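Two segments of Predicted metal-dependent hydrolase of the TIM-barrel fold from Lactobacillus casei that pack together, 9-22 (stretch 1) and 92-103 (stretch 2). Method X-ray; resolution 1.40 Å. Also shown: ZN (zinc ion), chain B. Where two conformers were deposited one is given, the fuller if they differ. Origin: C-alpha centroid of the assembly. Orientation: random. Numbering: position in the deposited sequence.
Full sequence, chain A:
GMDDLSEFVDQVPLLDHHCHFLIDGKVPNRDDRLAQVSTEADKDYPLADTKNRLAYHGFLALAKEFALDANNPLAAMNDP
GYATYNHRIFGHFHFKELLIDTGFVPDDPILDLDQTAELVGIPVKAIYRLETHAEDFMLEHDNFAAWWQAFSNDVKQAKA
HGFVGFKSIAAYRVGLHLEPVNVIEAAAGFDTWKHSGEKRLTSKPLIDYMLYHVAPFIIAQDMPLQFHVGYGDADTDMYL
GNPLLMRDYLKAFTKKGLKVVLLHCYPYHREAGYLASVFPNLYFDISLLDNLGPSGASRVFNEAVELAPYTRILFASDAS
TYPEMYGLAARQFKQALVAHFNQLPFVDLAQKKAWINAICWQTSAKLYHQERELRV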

ATOM      1  N   VAL A   9     -22.882  18.177  -7.481  1.00 22.13           N
ATOM      2  CA  VAL A   9     -22.805  16.907  -6.747  1.00 19.51           C
ATOM      3  C   VAL A   9     -23.916  16.819  -5.683  1.00 21.70           C
ATOM      4  O   VAL A   9     -24.471  15.752  -5.449  1.00 21.38           O
ATOM      5  CB  VAL A   9     -21.406  16.690  -6.175  1.00 19.64           C
ATOM      6  CG1 VAL A   9     -21.393  15.491  -5.208  1.00 21.88           C
ATOM      7  CG2 VAL A   9     -20.419  16.492  -7.312  1.00 19.60           C
ATOM      8  N   ASP A  10     -24.302  17.955  -5.095  1.00 22.54           N
ATOM      9  CA  ASP A  10     -25.420  17.942  -4.166  1.00 22.97           C
ATOM     10  C   ASP A  10     -26.689  17.328  -4.774  1.00 22.31           C
ATOM     11  O   ASP A  10     -27.428  16.611  -4.099  1.00 27.50           O
ATOM     12  CB  ASP A  10     -25.767  19.374  -3.695  1.00 24.47           C
ATOM     13  CG  ASP A  10     -24.839  19.893  -2.647  1.00 30.77           C
ATOM     14  OD1 ASP A  10     -24.113  19.105  -1.993  1.00 30.07           O
ATOM     15  OD2 ASP A  10     -24.845  21.128  -2.452  1.00 34.32           O
ATOM     16  N   GLN A  11     -26.939  17.613  -6.044  1.00 20.24           N
ATOM     17  CA  GLN A  11     -28.159  17.159  -6.681  0.70 22.82           C
ATOM     18  C   GLN A  11     -28.056  15.819  -7.418  1.00 22.78           C
ATOM     19  O   GLN A  11     -29.061  15.312  -7.929  1.00 23.78           O
ATOM     20  CB  GLN A  11     -28.740  18.246  -7.604  0.70 24.47           C
ATOM     21  CG  GLN A  11     -27.887  18.633  -8.768  0.70 30.54           C
ATOM     22  CD  GLN A  11     -27.996  17.655  -9.924  0.70 30.50           C
ATOM     23  OE1 GLN A  11     -29.093  17.447 -10.447  0.70 32.72           O
ATOM     24  NE2 GLN A  11     -26.853  17.045 -10.333  0.70 21.62           N
ATOM     25  N   VAL A  12     -26.856  15.218  -7.490  1.00 19.81           N
ATOM     26  CA  VAL A  12     -26.674  13.977  -8.229  0.50 19.35           C
ATOM     27  C   VAL A  12     -27.357  12.801  -7.499  1.00 19.01           C
ATOM     28  O   VAL A  12     -27.136  12.595  -6.324  1.00 19.69           O
ATOM     29  CB  VAL A  12     -25.163  13.689  -8.441  0.50 18.19           C
ATOM     30  CG1 VAL A  12     -24.945  12.292  -9.014  0.50 17.80           C
ATOM     31  CG2 VAL A  12     -24.503  14.762  -9.328  0.50 16.84           C
ATOM     32  N   PRO A  13     -28.192  12.035  -8.197  1.00 17.99           N
ATOM     33  CA  PRO A  13     -28.787  10.865  -7.548  1.00 19.31           C
ATOM     34  C   PRO A  13     -27.781   9.729  -7.295  1.00 17.01           C
ATOM     35  O   PRO A  13     -26.741   9.641  -7.953  1.00 17.75           O
ATOM     36  CB  PRO A  13     -29.844  10.415  -8.541  1.00 22.60           C
ATOM     37  CG  PRO A  13     -29.537  11.097  -9.786  1.00 22.42           C
ATOM     38  CD  PRO A  13     -28.684  12.225  -9.579  1.00 18.02           C
ATOM     39  N   LEU A  14     -28.119   8.892  -6.326  1.00 16.75           N
ATOM     40  CA  LEU A  14     -27.275   7.725  -5.963  1.00 15.35           C
ATOM     41  C   LEU A  14     -28.043   6.456  -6.145  1.00 17.55           C
ATOM     42  O   LEU A  14     -29.159   6.325  -5.638  1.00 17.42           O
ATOM     43  CB  LEU A  14     -26.816   7.826  -4.487  1.00 15.48           C
ATOM     44  CG  LEU A  14     -25.955   9.036  -4.116  1.00 16.92           C
ATOM     45  CD1 LEU A  14     -25.834   9.154  -2.588  1.00 18.02           C
ATOM     46  CD2 LEU A  14     -24.558   8.985  -4.805  1.00 17.65           C
ATOM     47  N   LEU A  15     -27.428   5.499  -6.841  1.00 15.93           N
ATOM     48  CA  LEU A  15     -27.946   4.131  -6.895  1.00 16.48           C
ATOM     49  C   LEU A  15     -26.990   3.337  -6.013  1.00 16.11           C
ATOM     50  O   LEU A  15     -25.830   3.144  -6.384  1.00 16.07           O
ATOM     51  CB  LEU A  15     -27.982   3.598  -8.324  1.00 16.66           C
ATOM     52  CG  LEU A  15     -28.865   2.371  -8.576  1.00 15.98           C
ATOM     53  CD1 LEU A  15     -28.880   1.971 -10.078  1.00 17.39           C
ATOM     54  CD2 LEU A  15     -28.512   1.126  -7.663  1.00 17.53           C
ATOM     55  N   ASP A  16     -27.479   2.933  -4.846  1.00 15.52           N
ATOM     56  CA  ASP A  16     -26.625   2.237  -3.873  1.00 15.19           C
ATOM     57  C   ASP A  16     -26.645   0.758  -4.254  1.00 13.88           C
ATOM     58  O   ASP A  16     -27.545   0.010  -3.862  1.00 14.66           O
ATOM     59  CB  ASP A  16     -27.142   2.434  -2.448  1.00 15.13           C
ATOM     60  CG  ASP A  16     -26.108   2.106  -1.379  1.00 13.91           C
ATOM     61  OD1 ASP A  16     -25.123   1.388  -1.690  1.00 15.72           O
ATOM     62  OD2 ASP A  16     -26.346   2.543  -0.211  1.00 15.28           O
ATOM     63  N   HIS A  17     -25.612   0.346  -4.993  1.00 13.31           N
ATOM     64  CA  HIS A  17     -25.643  -0.981  -5.644  1.00 13.16           C
ATOM     65  C   HIS A  17     -25.339  -2.147  -4.698  1.00 13.08           C
ATOM     66  O   HIS A  17     -25.538  -3.301  -5.088  1.00 13.73           O
ATOM     67  CB  HIS A  17     -24.757  -1.031  -6.906  1.00 14.61           C
ATOM     68  CG  HIS A  17     -23.355  -1.377  -6.592  1.00 13.94           C
ATOM     69  ND1 HIS A  17     -22.857  -2.652  -6.767  1.00 13.12           N
ATOM     70  CD2 HIS A  17     -22.370  -0.643  -6.009  1.00 15.04           C
ATOM     71  CE1 HIS A  17     -21.634  -2.691  -6.262  1.00 15.05           C
ATOM     72  NE2 HIS A  17     -21.300  -1.487  -5.812  1.00 15.77           N
ATOM     73  N   HIS A  18     -24.855  -1.853  -3.493  1.00 13.98           N
ATOM     74  CA  HIS A  18     -24.608  -2.873  -2.507  1.00 13.06           C
ATOM     75  C   HIS A  18     -24.800  -2.323  -1.105  1.00 13.18           C
ATOM     76  O   HIS A  18     -23.979  -1.523  -0.631  1.00 13.40           O
ATOM     77  CB  HIS A  18     -23.198  -3.455  -2.634  1.00 13.90           C
ATOM     78  CG  HIS A  18     -22.912  -4.448  -1.558  1.00 13.92           C
ATOM     79  ND1 HIS A  18     -23.326  -5.762  -1.622  1.00 15.11           N
ATOM     80  CD2 HIS A  18     -22.321  -4.295  -0.355  1.00 15.64           C
ATOM     81  CE1 HIS A  18     -22.970  -6.385  -0.505  1.00 15.34           C
ATOM     82  NE2 HIS A  18     -22.380  -5.511   0.290  1.00 15.25           N
ATOM     83  N   CYS A  19     -25.823  -2.825  -0.420  1.00 13.36           N
ATOM     84  CA  CYS A  19     -26.111  -2.399   0.945  1.00 12.71           C
ATOM     85  C   CYS A  19     -26.936  -3.485   1.630  1.00 13.83           C
ATOM     86  O   CYS A  19     -27.094  -4.580   1.104  1.00 14.60           O
ATOM     87  CB  CYS A  19     -26.770  -1.005   0.940  1.00 13.68           C
ATOM     88  SG  CYS A  19     -28.295  -0.946  -0.040  1.00 15.79           S
ATOM     89  N   HIS A  20     -27.468  -3.178   2.803  1.00 14.25           N
ATOM     90  CA  HIS A  20     -27.967  -4.184   3.718  1.00 14.43           C
ATOM     91  C   HIS A  20     -29.234  -3.708   4.474  1.00 14.30           C
ATOM     92  O   HIS A  20     -29.577  -2.507   4.524  1.00 14.15           O
ATOM     93  CB  HIS A  20     -26.868  -4.550   4.705  1.00 14.00           C
ATOM     94  CG  HIS A  20     -25.709  -5.264   4.063  1.00 14.92           C
ATOM     95  ND1 HIS A  20     -25.818  -6.539   3.559  1.00 17.25           N
ATOM     96  CD2 HIS A  20     -24.425  -4.877   3.835  1.00 17.66           C
ATOM     97  CE1 HIS A  20     -24.654  -6.894   3.012  1.00 17.08           C
ATOM     98  NE2 HIS A  20     -23.787  -5.905   3.171  1.00 16.27           N
ATOM     99  N   PHE A  21     -29.956  -4.672   5.030  1.00 13.93           N
ATOM    100  CA  PHE A  21     -31.183  -4.384   5.741  1.00 14.11           C
ATOM    101  C   PHE A  21     -30.990  -3.383   6.874  1.00 15.14           C
ATOM    102  O   PHE A  21     -29.977  -3.384   7.603  1.00 14.64           O
ATOM    103  CB  PHE A  21     -31.730  -5.625   6.414  1.00 16.36           C
ATOM    104  CG  PHE A  21     -32.182  -6.709   5.489  1.00 16.49           C
ATOM    105  CD1 PHE A  21     -33.199  -6.536   4.599  1.00 19.03           C
ATOM    106  CD2 PHE A  21     -31.575  -7.959   5.550  1.00 17.70           C
ATOM    107  CE1 PHE A  21     -33.647  -7.589   3.792  1.00 19.82           C
ATOM    108  CE2 PHE A  21     -32.007  -8.987   4.740  1.00 19.58           C
ATOM    109  CZ  PHE A  21     -33.046  -8.796   3.872  1.00 20.12           C
ATOM    110  N   LEU A  22     -32.029  -2.564   7.048  1.00 15.14           N
ATOM    111  CA  LEU A  22     -32.201  -1.767   8.252  1.00 14.04           C
ATOM    112  C   LEU A  22     -32.829  -2.576   9.380  1.00 16.04           C
ATOM    113  O   LEU A  22     -33.414  -3.633   9.131  1.00 17.86           O
ATOM    114  CB  LEU A  22     -33.072  -0.514   7.945  1.00 16.25           C
ATOM    115  CG  LEU A  22     -32.510   0.461   6.904  1.00 17.58           C
ATOM    116  CD1 LEU A  22     -33.647   1.401   6.410  1.00 23.06           C
ATOM    117  CD2 LEU A  22     -31.392   1.284   7.517  1.00 18.70           C
ATOM    118  N   HIS A  92     -32.122  13.697   1.558  1.00 18.39           N
ATOM    119  CA  HIS A  92     -31.103  14.742   1.571  1.00 18.70           C
ATOM    120  C   HIS A  92     -29.969  14.434   0.588  1.00 19.70           C
ATOM    121  O   HIS A  92     -29.483  15.318  -0.137  1.00 19.15           O
ATOM    122  CB  HIS A  92     -30.572  14.957   2.995  1.00 18.23           C
ATOM    123  CG  HIS A  92     -29.461  15.953   3.073  1.00 21.86           C
ATOM    124  ND1 HIS A  92     -29.684  17.310   3.215  1.00 26.19           N
ATOM    125  CD2 HIS A  92     -28.121  15.793   3.012  1.00 21.64           C
ATOM    126  CE1 HIS A  92     -28.522  17.939   3.224  1.00 27.33           C
ATOM    127  NE2 HIS A  92     -27.555  17.043   3.089  1.00 25.36           N
ATOM    128  N   PHE A  93     -29.551  13.163   0.576  1.00 18.30           N
ATOM    129  CA  PHE A  93     -28.419  12.737  -0.247  1.00 16.93           C
ATOM    130  C   PHE A  93     -28.822  12.296  -1.660  1.00 16.71           C
ATOM    131  O   PHE A  93     -27.974  11.967  -2.463  1.00 18.59           O
ATOM    132  CB  PHE A  93     -27.645  11.660   0.482  1.00 17.74           C
ATOM    133  CG  PHE A  93     -26.979  12.175   1.721  1.00 17.46           C
ATOM    134  CD1 PHE A  93     -25.867  13.020   1.607  1.00 18.28           C
ATOM    135  CD2 PHE A  93     -27.491  11.923   2.984  1.00 17.48           C
ATOM    136  CE1 PHE A  93     -25.265  13.545   2.753  1.00 18.99           C
ATOM    137  CE2 PHE A  93     -26.900  12.432   4.120  1.00 18.58           C
ATOM    138  CZ  PHE A  93     -25.765  13.254   4.002  1.00 19.29           C
ATOM    139  N   HIS A  94     -30.127  12.282  -1.941  1.00 17.09           N
ATOM    140  CA  HIS A  94     -30.711  11.957  -3.248  1.00 17.32           C
ATOM    141  C   HIS A  94     -30.493  10.454  -3.596  1.00 16.74           C
ATOM    142  O   HIS A  94     -30.280  10.116  -4.748  1.00 17.65           O
ATOM    143  CB  HIS A  94     -30.194  12.901  -4.357  1.00 18.79           C
ATOM    144  CG  HIS A  94     -30.643  14.321  -4.197  1.00 21.51           C
ATOM    145  ND1 HIS A  94     -31.573  14.880  -5.031  1.00 31.03           N
ATOM    146  CD2 HIS A  94     -30.308  15.275  -3.306  1.00 26.68           C
ATOM    147  CE1 HIS A  94     -31.800  16.132  -4.656  1.00 30.94           C
ATOM    148  NE2 HIS A  94     -31.056  16.396  -3.598  1.00 25.97           N
ATOM    149  N   PHE A  95     -30.557   9.576  -2.594  1.00 15.85           N
ATOM    150  CA  PHE A  95     -30.636   8.150  -2.908  1.00 16.18           C
ATOM    151  C   PHE A  95     -31.884   7.885  -3.743  1.00 16.29           C
ATOM    152  O   PHE A  95     -32.970   8.373  -3.422  1.00 17.90           O
ATOM    153  CB  PHE A  95     -30.715   7.309  -1.641  1.00 15.36           C
ATOM    154  CG  PHE A  95     -29.415   7.126  -0.883  1.00 15.50           C
ATOM    155  CD1 PHE A  95     -28.952   8.092  -0.002  1.00 15.16           C
ATOM    156  CD2 PHE A  95     -28.670   5.953  -1.005  1.00 15.78           C
ATOM    157  CE1 PHE A  95     -27.831   7.896   0.769  1.00 15.17           C
ATOM    158  CE2 PHE A  95     -27.541   5.764  -0.225  1.00 15.78           C
ATOM    159  CZ  PHE A  95     -27.100   6.724   0.628  1.00 14.34           C
ATOM    160  N   LYS A  96     -31.738   7.103  -4.798  1.00 16.68           N
ATOM    161  CA  LYS A  96     -32.888   6.734  -5.641  1.00 17.46           C
ATOM    162  C   LYS A  96     -33.199   5.249  -5.702  1.00 18.26           C
ATOM    163  O   LYS A  96     -34.281   4.871  -6.125  1.00 16.87           O
ATOM    164  CB  LYS A  96     -32.732   7.297  -7.057  1.00 18.84           C
ATOM    165  CG  LYS A  96     -32.733   8.831  -7.111  1.00 20.08           C
ATOM    166  CD  LYS A  96     -34.022   9.451  -6.609  1.00 23.02           C
ATOM    167  CE  LYS A  96     -33.905  10.981  -6.694  1.00 25.66           C
ATOM    168  NZ  LYS A  96     -35.177  11.603  -6.281  1.00 29.34           N
ATOM    169  N   GLU A  97     -32.278   4.380  -5.280  1.00 16.39           N
ATOM    170  CA  GLU A  97     -32.547   2.933  -5.240  1.00 15.30           C
ATOM    171  C   GLU A  97     -31.525   2.275  -4.326  1.00 14.30           C
ATOM    172  O   GLU A  97     -30.390   2.723  -4.294  1.00 16.22           O
ATOM    173  CB  GLU A  97     -32.501   2.313  -6.636  1.00 15.24           C
ATOM    174  CG  GLU A  97     -33.048   0.893  -6.687  1.00 16.99           C
ATOM    175  CD  GLU A  97     -33.004   0.259  -8.031  1.00 17.34           C
ATOM    176  OE1 GLU A  97     -32.114   0.614  -8.826  1.00 19.60           O
ATOM    177  OE2 GLU A  97     -33.883  -0.612  -8.273  1.00 20.05           O
ATOM    178  N   LEU A  98     -31.950   1.222  -3.627  1.00 14.93           N
ATOM    179  CA  LEU A  98     -31.079   0.362  -2.846  1.00 15.34           C
ATOM    180  C   LEU A  98     -31.119  -1.043  -3.391  1.00 14.90           C
ATOM    181  O   LEU A  98     -32.196  -1.596  -3.591  1.00 15.98           O
ATOM    182  CB  LEU A  98     -31.536   0.315  -1.401  1.00 14.16           C
ATOM    183  CG  LEU A  98     -31.709   1.666  -0.659  1.00 13.20           C
ATOM    184  CD1 LEU A  98     -32.112   1.379   0.812  1.00 15.18           C
ATOM    185  CD2 LEU A  98     -30.542   2.643  -0.826  1.00 15.58           C
ATOM    186  N   LEU A  99     -29.940  -1.644  -3.591  1.00 14.57           N
ATOM    187  CA  LEU A  99     -29.846  -3.069  -3.893  1.00 15.02           C
ATOM    188  C   LEU A  99     -29.254  -3.758  -2.659  1.00 13.37           C
ATOM    189  O   LEU A  99     -28.078  -3.577  -2.343  1.00 14.57           O
ATOM    190  CB  LEU A  99     -28.999  -3.327  -5.146  1.00 15.39           C
ATOM    191  CG  LEU A  99     -29.254  -2.439  -6.370  1.00 16.37           C
ATOM    192  CD1 LEU A  99     -28.414  -2.887  -7.584  1.00 16.62           C
ATOM    193  CD2 LEU A  99     -30.738  -2.416  -6.703  1.00 17.81           C
ATOM    194  N   ILE A 100     -30.083  -4.525  -1.961  1.00 14.53           N
ATOM    195  CA  ILE A 100     -29.757  -5.118  -0.677  1.00 13.28           C
ATOM    196  C   ILE A 100     -29.334  -6.591  -0.849  1.00 13.78           C
ATOM    197  O   ILE A 100     -30.059  -7.416  -1.420  1.00 14.43           O
ATOM    198  CB  ILE A 100     -30.920  -5.052   0.310  1.00 14.22           C
ATOM    199  CG1 ILE A 100     -31.114  -3.577   0.760  1.00 16.19           C
ATOM    200  CG2 ILE A 100     -30.707  -5.999   1.494  1.00 15.75           C
ATOM    201  CD1 ILE A 100     -32.244  -3.310   1.738  1.00 16.40           C
ATOM    202  N   ASP A 101     -28.129  -6.883  -0.365  1.00 15.07           N
ATOM    203  CA  ASP A 101     -27.636  -8.250  -0.219  1.00 14.01           C
ATOM    204  C   ASP A 101     -28.404  -8.872   0.952  1.00 15.75           C
ATOM    205  O   ASP A 101     -28.176  -8.544   2.118  1.00 16.02           O
ATOM    206  CB  ASP A 101     -26.126  -8.214   0.031  1.00 15.78           C
ATOM    207  CG  ASP A 101     -25.549  -9.547   0.493  1.00 17.72           C
ATOM    208  OD1 ASP A 101     -26.231 -10.573   0.640  1.00 16.77           O
ATOM    209  OD2 ASP A 101     -24.339  -9.483   0.730  1.00 19.27           O
ATOM    210  N   THR A 102     -29.339  -9.762   0.649  1.00 15.28           N
ATOM    211  CA  THR A 102     -30.264 -10.235   1.655  1.00 16.60           C
ATOM    212  C   THR A 102     -29.662 -11.390   2.502  1.00 17.71           C
ATOM    213  O   THR A 102     -30.348 -11.949   3.354  1.00 19.48           O
ATOM    214  CB  THR A 102     -31.589 -10.681   1.014  1.00 16.16           C
ATOM    215  OG1 THR A 102     -31.317 -11.706   0.054  1.00 17.75           O
ATOM    216  CG2 THR A 102     -32.328  -9.535   0.354  1.00 18.60           C
ATOM    217  N   GLY A 103     -28.393 -11.737   2.269  1.00 16.32           N
ATOM    218  CA  GLY A 103     -27.736 -12.800   3.019  1.00 17.82           C
ATOM    219  C   GLY A 103     -27.171 -12.395   4.379  1.00 19.26           C
ATOM    220  O   GLY A 103     -26.817 -13.254   5.165  1.00 22.57           O
TER
HETATM  221 ZN    ZN B 376     -21.894  -5.906   2.302  0.70 14.91          ZN
HETATM  222  O   HOH W   1     -27.010  15.422  -1.804  1.00 26.82           O
HETATM  223  O   HOH W   2     -31.519  13.653  -7.721  1.00 34.15           O
HETATM  224  O   HOH W   3     -28.583  -7.230   4.465  1.00 16.99           O
HETATM  225  O   HOH W   4     -20.235  -6.089   3.527  1.00 29.42           O

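Two parallel strands, 14-17 and 95-101, cross at 17° with axes 4.9 Å apart at closest, and the stretches bury 1031 Å² in all. At the entrance, the positive phi (68°) of His94 ends a helix in a Schellman motif. Its ring lies against Gln11, whose CA sits 4.2 Å from the centroid, 6° off the normal, and its carbonyl starts the ladder: Leu14 N donates to His94 O (2.9 Å, 155°). Phe95 offers a ring face to Leu14 CD1, 4.1 Å from the centroid, a fit for a branched aliphatic side chain. Lys96 N returns a bond to Leu14 O (2.8 Å, 171°). The register then slips by one, a bulge that leaves Glu97 N buried without a partner, while Glu97 O accepts from Asp16 N (3.0 Å). Leu98 packs its CB 3.7 Å from Cys19 SG. Leu99 N donates to Asp16 O (2.9 Å), and Leu99 O accepts from Cys19 N (3.1 Å, 138°) past a second bulge; its CG meets Leu15 CD2 at 3.9 Å. Ile100 CG2 covers the Phe21 ring, 4.1 Å from the centroid. Asp101 N closes the ladder on Cys19 O (2.9 Å), and Asp101 O takes a weak bond from His20 ND1 (3.4 Å), whose NE2 binds zinc at 2.1 Å.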